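Local coordinates for Adp-ribosyltransferase (Staphylococcus aureus, PDB 1OJQ), which probably transfers a single ADP-ribose unit from NAD+ to a target protein, as a C3-type exoenzyme, at residues A[120-125]-A[192-197]; A[153-158]-A[204-209]. All blocks are in the same frame, centred on the assembly; numbering follows the deposited sequence.

Contact 1: residues A[120-125]-A[192-197]; sequences SKLNNL and GSVKLS
Strand 192-196 runs close to antiparallel to helix 120-125 (172°), the axes of the two segments approaching to 7.0 Å. Gly192 and Ser193 are two residues set against the single Thr206 of strand 203-209, which makes a classic beta bulge just where strand 187-196 passes helix 116-126. The Ser193 side chain sets off away from the helix, but Asn123 OD1 still touches its CB and also its CA, the latter at 3.3 Å from Asn123 OD1. Val194 carries the contact. Its amide N donates to Asn123 OD1 over 2.9 Å, and the N-H...O angle of 160° makes the bond nearly straight. With a C=O...N angle of 135° in the carbonyl plane, the hydrogen arrives on a lone pair of the amide oxygen. Asn123 reaches the strand because CG is anti to its backbone N. Beside this bond the Val194 side chain points at the helix: Val194 CB sits 3.7 Å from Asn123 CA, CG2 lies against the same helix backbone, and Val194 CG1, anti to the valine N, meets Leu122 CB at 4.1 Å. Val119 and Met126 of the same helix also touch Val194, while Leu122 packs onward against Leu92 and Phe98. The chemistry implies a mixed attachment of helix to sheet: one directional polar bond, which satisfies the Val194 N-H next to the bulge, is combined with apolar packing of the valine on the helix.

Contact 2: residues A[153-158]-A[204-209]; sequences ELKLEL and IITAVV
Glu153 runs alongside Ile204, its OE1 resting 3.6 Å from Ile204 CD1. The glutamate chain is extended, with CG anti to the backbone N (chi1 179°), and its other oxygen, OE2, is held by Ser143 OG and by a salt bridge to Lys202. On this same face Lys155 runs alongside Thr206, its CD 3.9 Å from Thr206 OG1. One water joins their polar ends, accepting from Lys155 NZ at 2.8 Å and hydrogen-bonding to Thr206 OG1. These residues belong to the parallel pair inside the mixed five-stranded sheet of the ADP-ribosyltransferase fold, where strand 81-87, bearing the NAD+-binding residues Arg85 and Leu86, borders strand 152-158 on its far side. Five backbone bonds join the pair, alternating in direction as parallel strands require; the straightest is Lys155 N to Ile205 O, 2.8 Å with an N-H...O angle of 176°. On the opposite face the side chains of the two segments are apolar. There Leu154 crosses Ile205 obliquely, Leu154 CD1 reaching Ile205 CG2 at 3.9 Å, and Leu156 places CD2 3.8 Å from Ala207 CB, with Tyr189 of strand 187-196 touching Leu154, Leu156 and Ala207. At the C-terminal end Leu158, its CG anti to the carbonyl carbon, sets CD2 3.6 Å from Val209 CG2.

How the contacts relate
Strand 203-209 connects the two contacts: it pairs in parallel with 153-158 in contact 2 and antiparallel with 187-196, the strand that supplies one side of contact 1, helix 116-126 being the other. The junction is direct, Lys195 O lying 2.7 Å from Ile204 N and Gly192 N 2.8 Å from Thr206 O, both probable hydrogen bonds. Contact 2, centred about 9 Å from the chain centre, has mostly buried residues and buries 584 Å² between its segments; contact 1, centred about 18 Å from it, buries 181 Å² towards the periphery. Their chemistry follows: a ladder of backbone bonds flanked by side-chain pairs in contact 2, against one side-chain-to-backbone bond plus valine packing in contact 1.

Contact 1: residues A[120-125]-A[192-197]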
loop_
_atom_site.group_PDB
_atom_site.type_symbol
_atom_site.label_atom_id
_atom_site.label_comp_id
_atom_site.label_asym_id
_atom_site.label_seq_id
_atom_site.Cartn_x
_atom_site.Cartn_y
_atom_site.Cartn_z
ATOM N N SER A 120 18.870 6.998 9.880
ATOM C CA SER A 120 19.513 7.996 9.030
ATOM C C SER A 120 20.133 7.347 7.811
ATOM O O SER A 120 20.071 7.858 6.684
ATOM C CB SER A 120 20.559 8.771 9.832
ATOM O OG SER A 120 19.879 9.745 10.610
ATOM N N LYS A 121 20.750 6.180 8.007
ATOM C CA LYS A 121 21.299 5.451 6.860
ATOM C C LYS A 121 20.209 5.103 5.859
ATOM O O LYS A 121 20.340 5.227 4.631
ATOM C CB LYS A 121 22.002 4.170 7.353
ATOM C CG LYS A 121 22.694 3.396 6.246
ATOM C CD LYS A 121 23.631 2.313 6.766
ATOM C CE LYS A 121 24.471 1.753 5.626
ATOM N NZ LYS A 121 25.340 0.631 6.065
ATOM N N LEU A 122 19.071 4.632 6.382
ATOM C CA LEU A 122 17.946 4.255 5.524
ATOM C C LEU A 122 17.504 5.450 4.678
ATOM O O LEU A 122 17.274 5.339 3.474
ATOM C CB LEU A 122 16.771 3.741 6.352
ATOM C CG LEU A 122 16.710 2.255 6.705
ATOM C CD1 LEU A 122 15.506 2.009 7.612
ATOM C CD2 LEU A 122 16.625 1.360 5.471
ATOM N N ASN A 123 17.376 6.608 5.311
ATOM C CA ASN A 123 16.989 7.813 4.587
ATOM C C ASN A 123 17.979 8.108 3.475
ATOM O O ASN A 123 17.714 8.458 2.336
ATOM C CB ASN A 123 16.927 9.001 5.555
ATOM C CG ASN A 123 16.577 10.268 4.789
ATOM O OD1 ASN A 123 15.387 10.463 4.511
ATOM N ND2 ASN A 123 17.548 11.092 4.436
ATOM N N ASN A 124 19.261 7.957 3.841
ATOM C CA ASN A 124 20.303 8.230 2.854
ATOM C C ASN A 124 20.221 7.243 1.697
ATOM O O ASN A 124 20.474 7.628 0.550
ATOM C CB ASN A 124 21.695 8.193 3.499
ATOM C CG ASN A 124 22.764 8.202 2.415
ATOM O OD1 ASN A 124 23.204 7.148 1.958
ATOM N ND2 ASN A 124 23.138 9.411 2.018
ATOM N N LEU A 125 19.846 5.996 1.935
ATOM C CA LEU A 125 19.739 4.956 0.920
ATOM C C LEU A 125 18.386 4.900 0.206
ATOM O O LEU A 125 18.301 4.308 -0.884
ATOM C CB LEU A 125 20.000 3.577 1.551
ATOM C CG LEU A 125 21.409 3.425 2.143
ATOM C CD1 LEU A 125 21.527 2.067 2.823
ATOM C CD2 LEU A 125 22.460 3.639 1.060
ATOM N N GLY A 192 10.418 10.401 -0.305
ATOM C CA GLY A 192 10.813 11.725 0.133
ATOM C C GLY A 192 11.740 11.664 1.341
ATOM O O GLY A 192 12.744 12.382 1.417
ATOM N N SER A 193 11.411 10.807 2.316
ATOM C CA SER A 193 12.213 10.754 3.531
ATOM C C SER A 193 11.924 9.472 4.305
ATOM O O SER A 193 10.887 8.855 4.102
ATOM C CB SER A 193 11.881 11.933 4.454
ATOM O OG SER A 193 10.540 11.875 4.954
ATOM N N VAL A 194 12.861 9.153 5.184
ATOM C CA VAL A 194 12.710 8.090 6.168
ATOM C C VAL A 194 13.004 8.664 7.545
ATOM O O VAL A 194 14.143 9.077 7.791
ATOM C CB VAL A 194 13.641 6.889 5.911
ATOM C CG1 VAL A 194 13.311 5.805 6.942
ATOM C CG2 VAL A 194 13.508 6.383 4.496
ATOM N N LYS A 195 12.011 8.702 8.423
ATOM C CA LYS A 195 12.140 9.308 9.739
ATOM C C LYS A 195 11.621 8.391 10.847
ATOM O O LYS A 195 10.876 7.449 10.591
ATOM C CB LYS A 195 11.344 10.608 9.798
ATOM C CG LYS A 195 11.667 11.662 8.748
ATOM C CD LYS A 195 10.807 12.902 9.057
ATOM C CE LYS A 195 11.172 14.073 8.163
ATOM N NZ LYS A 195 12.629 14.410 8.215
ATOM N N LEU A 196 11.995 8.678 12.090
ATOM C CA LEU A 196 11.401 7.996 13.228
ATOM C C LEU A 196 10.115 8.685 13.654
ATOM O O LEU A 196 10.001 9.904 13.496
ATOM C CB LEU A 196 12.370 7.962 14.425
ATOM C CG LEU A 196 13.410 6.832 14.288
ATOM C CD1 LEU A 196 14.554 7.002 15.269
ATOM C CD2 LEU A 196 12.733 5.483 14.441
ATOM N N SER A 197 9.174 7.926 14.167
ATOM C CA SER A 197 7.862 8.324 14.625
ATOM C C SER A 197 7.872 9.396 15.699
ATOM O O SER A 197 8.713 10.283 15.776
ATOM C CB SER A 197 7.163 7.089 15.232
ATOM O OG SER A 197 8.024 6.577 16.254
#

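Contact 2: residues A[153-158]-A[204-209]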
loop_
_atom_site.group_PDB
_atom_site.type_symbol
_atom_site.label_atom_id
_atom_site.label_comp_id
_atom_site.label_asym_id
_atom_site.label_seq_id
_atom_site.Cartn_x
_atom_site.Cartn_y
_atom_site.Cartn_z
ATOM N N GLU A 153 5.939 2.215 8.757
ATOM C CA GLU A 153 4.750 2.782 8.115
ATOM C C GLU A 153 5.154 3.445 6.805
ATOM O O GLU A 153 5.910 4.434 6.812
ATOM C CB GLU A 153 4.100 3.807 9.027
ATOM C CG GLU A 153 2.862 4.477 8.436
ATOM C CD GLU A 153 2.427 5.644 9.320
ATOM O OE1 GLU A 153 2.881 6.771 9.038
ATOM O OE2 GLU A 153 1.658 5.429 10.283
ATOM N N LEU A 154 4.684 2.886 5.700
ATOM C CA LEU A 154 4.843 3.482 4.375
ATOM C C LEU A 154 3.676 4.451 4.185
ATOM O O LEU A 154 2.522 4.021 4.138
ATOM C CB LEU A 154 4.895 2.394 3.310
ATOM C CG LEU A 154 5.093 2.817 1.865
ATOM C CD1 LEU A 154 6.361 3.634 1.643
ATOM C CD2 LEU A 154 5.104 1.569 0.969
ATOM N N LYS A 155 4.002 5.733 4.113
ATOM C CA LYS A 155 3.029 6.829 4.027
ATOM C C LYS A 155 3.059 7.391 2.625
ATOM O O LYS A 155 4.022 8.026 2.179
ATOM C CB LYS A 155 3.377 7.828 5.130
ATOM C CG LYS A 155 2.666 9.164 5.065
ATOM C CD LYS A 155 3.036 10.060 6.244
ATOM C CE LYS A 155 2.373 11.427 6.124
ATOM N NZ LYS A 155 2.848 12.359 7.196
ATOM N N LEU A 156 1.999 7.124 1.866
ATOM C CA LEU A 156 2.002 7.382 0.434
ATOM C C LEU A 156 1.052 8.490 0.010
ATOM O O LEU A 156 -0.156 8.357 0.222
ATOM C CB LEU A 156 1.606 6.108 -0.323
ATOM C CG LEU A 156 2.523 4.904 -0.133
ATOM C CD1 LEU A 156 1.960 3.716 -0.935
ATOM C CD2 LEU A 156 3.945 5.225 -0.542
ATOM N N GLU A 157 1.575 9.560 -0.570
ATOM C CA GLU A 157 0.702 10.613 -1.095
ATOM C C GLU A 157 0.173 10.212 -2.473
ATOM O O GLU A 157 0.955 10.054 -3.407
ATOM C CB GLU A 157 1.465 11.935 -1.211
ATOM C CG GLU A 157 0.559 13.137 -1.462
ATOM C CD GLU A 157 1.376 14.334 -1.930
ATOM O OE1 GLU A 157 0.858 15.202 -2.655
ATOM O OE2 GLU A 157 2.565 14.414 -1.578
ATOM N N LEU A 158 -1.134 10.049 -2.637
ATOM C CA LEU A 158 -1.716 9.704 -3.918
ATOM C C LEU A 158 -2.174 10.975 -4.631
ATOM O O LEU A 158 -2.917 11.738 -4.006
ATOM C CB LEU A 158 -2.957 8.827 -3.761
ATOM C CG LEU A 158 -2.791 7.537 -2.971
ATOM C CD1 LEU A 158 -4.089 6.749 -2.994
ATOM C CD2 LEU A 158 -1.625 6.730 -3.536
ATOM N N ILE A 204 8.955 5.775 9.717
ATOM C CA ILE A 204 8.014 6.259 8.706
ATOM C C ILE A 204 8.737 6.613 7.410
ATOM O O ILE A 204 9.639 7.461 7.356
ATOM C CB ILE A 204 7.225 7.460 9.257
ATOM C CG1 ILE A 204 6.492 7.154 10.579
ATOM C CG2 ILE A 204 6.247 7.998 8.214
ATOM C CD1 ILE A 204 5.550 8.250 11.018
ATOM N N ILE A 205 8.356 5.932 6.329
ATOM C CA ILE A 205 8.863 6.194 4.992
ATOM C C ILE A 205 7.791 6.982 4.242
ATOM O O ILE A 205 6.713 6.432 3.998
ATOM C CB ILE A 205 9.194 4.901 4.218
ATOM C CG1 ILE A 205 10.150 3.980 4.982
ATOM C CG2 ILE A 205 9.707 5.228 2.813
ATOM C CD1 ILE A 205 10.271 2.570 4.457
ATOM N N THR A 206 8.053 8.251 3.939
ATOM C CA THR A 206 7.069 9.096 3.263
ATOM C C THR A 206 7.392 9.134 1.781
ATOM O O THR A 206 8.558 9.321 1.430
ATOM C CB THR A 206 7.054 10.525 3.813
ATOM O OG1 THR A 206 6.745 10.485 5.219
ATOM C CG2 THR A 206 5.989 11.345 3.091
ATOM N N ALA A 207 6.420 8.918 0.907
ATOM C CA ALA A 207 6.692 8.855 -0.526
ATOM C C ALA A 207 5.528 9.397 -1.354
ATOM O O ALA A 207 4.384 9.495 -0.893
ATOM C CB ALA A 207 6.985 7.406 -0.926
ATOM N N VAL A 208 5.817 9.720 -2.604
ATOM C CA VAL A 208 4.804 10.197 -3.538
ATOM C C VAL A 208 4.569 9.209 -4.679
ATOM O O VAL A 208 5.513 8.859 -5.383
ATOM C CB VAL A 208 5.246 11.550 -4.122
ATOM C CG1 VAL A 208 4.176 12.113 -5.046
ATOM C CG2 VAL A 208 5.540 12.483 -2.959
ATOM N N VAL A 209 3.315 8.789 -4.837
ATOM C CA VAL A 209 2.952 7.862 -5.912
ATOM C C VAL A 209 2.795 8.578 -7.244
ATOM O O VAL A 209 2.259 9.684 -7.334
ATOM C CB VAL A 209 1.624 7.150 -5.562
ATOM C CG1 VAL A 209 0.989 6.458 -6.756
ATOM C CG2 VAL A 209 1.828 6.123 -4.444
HETATM O O HOH W 1 5.469 12.789 6.313
#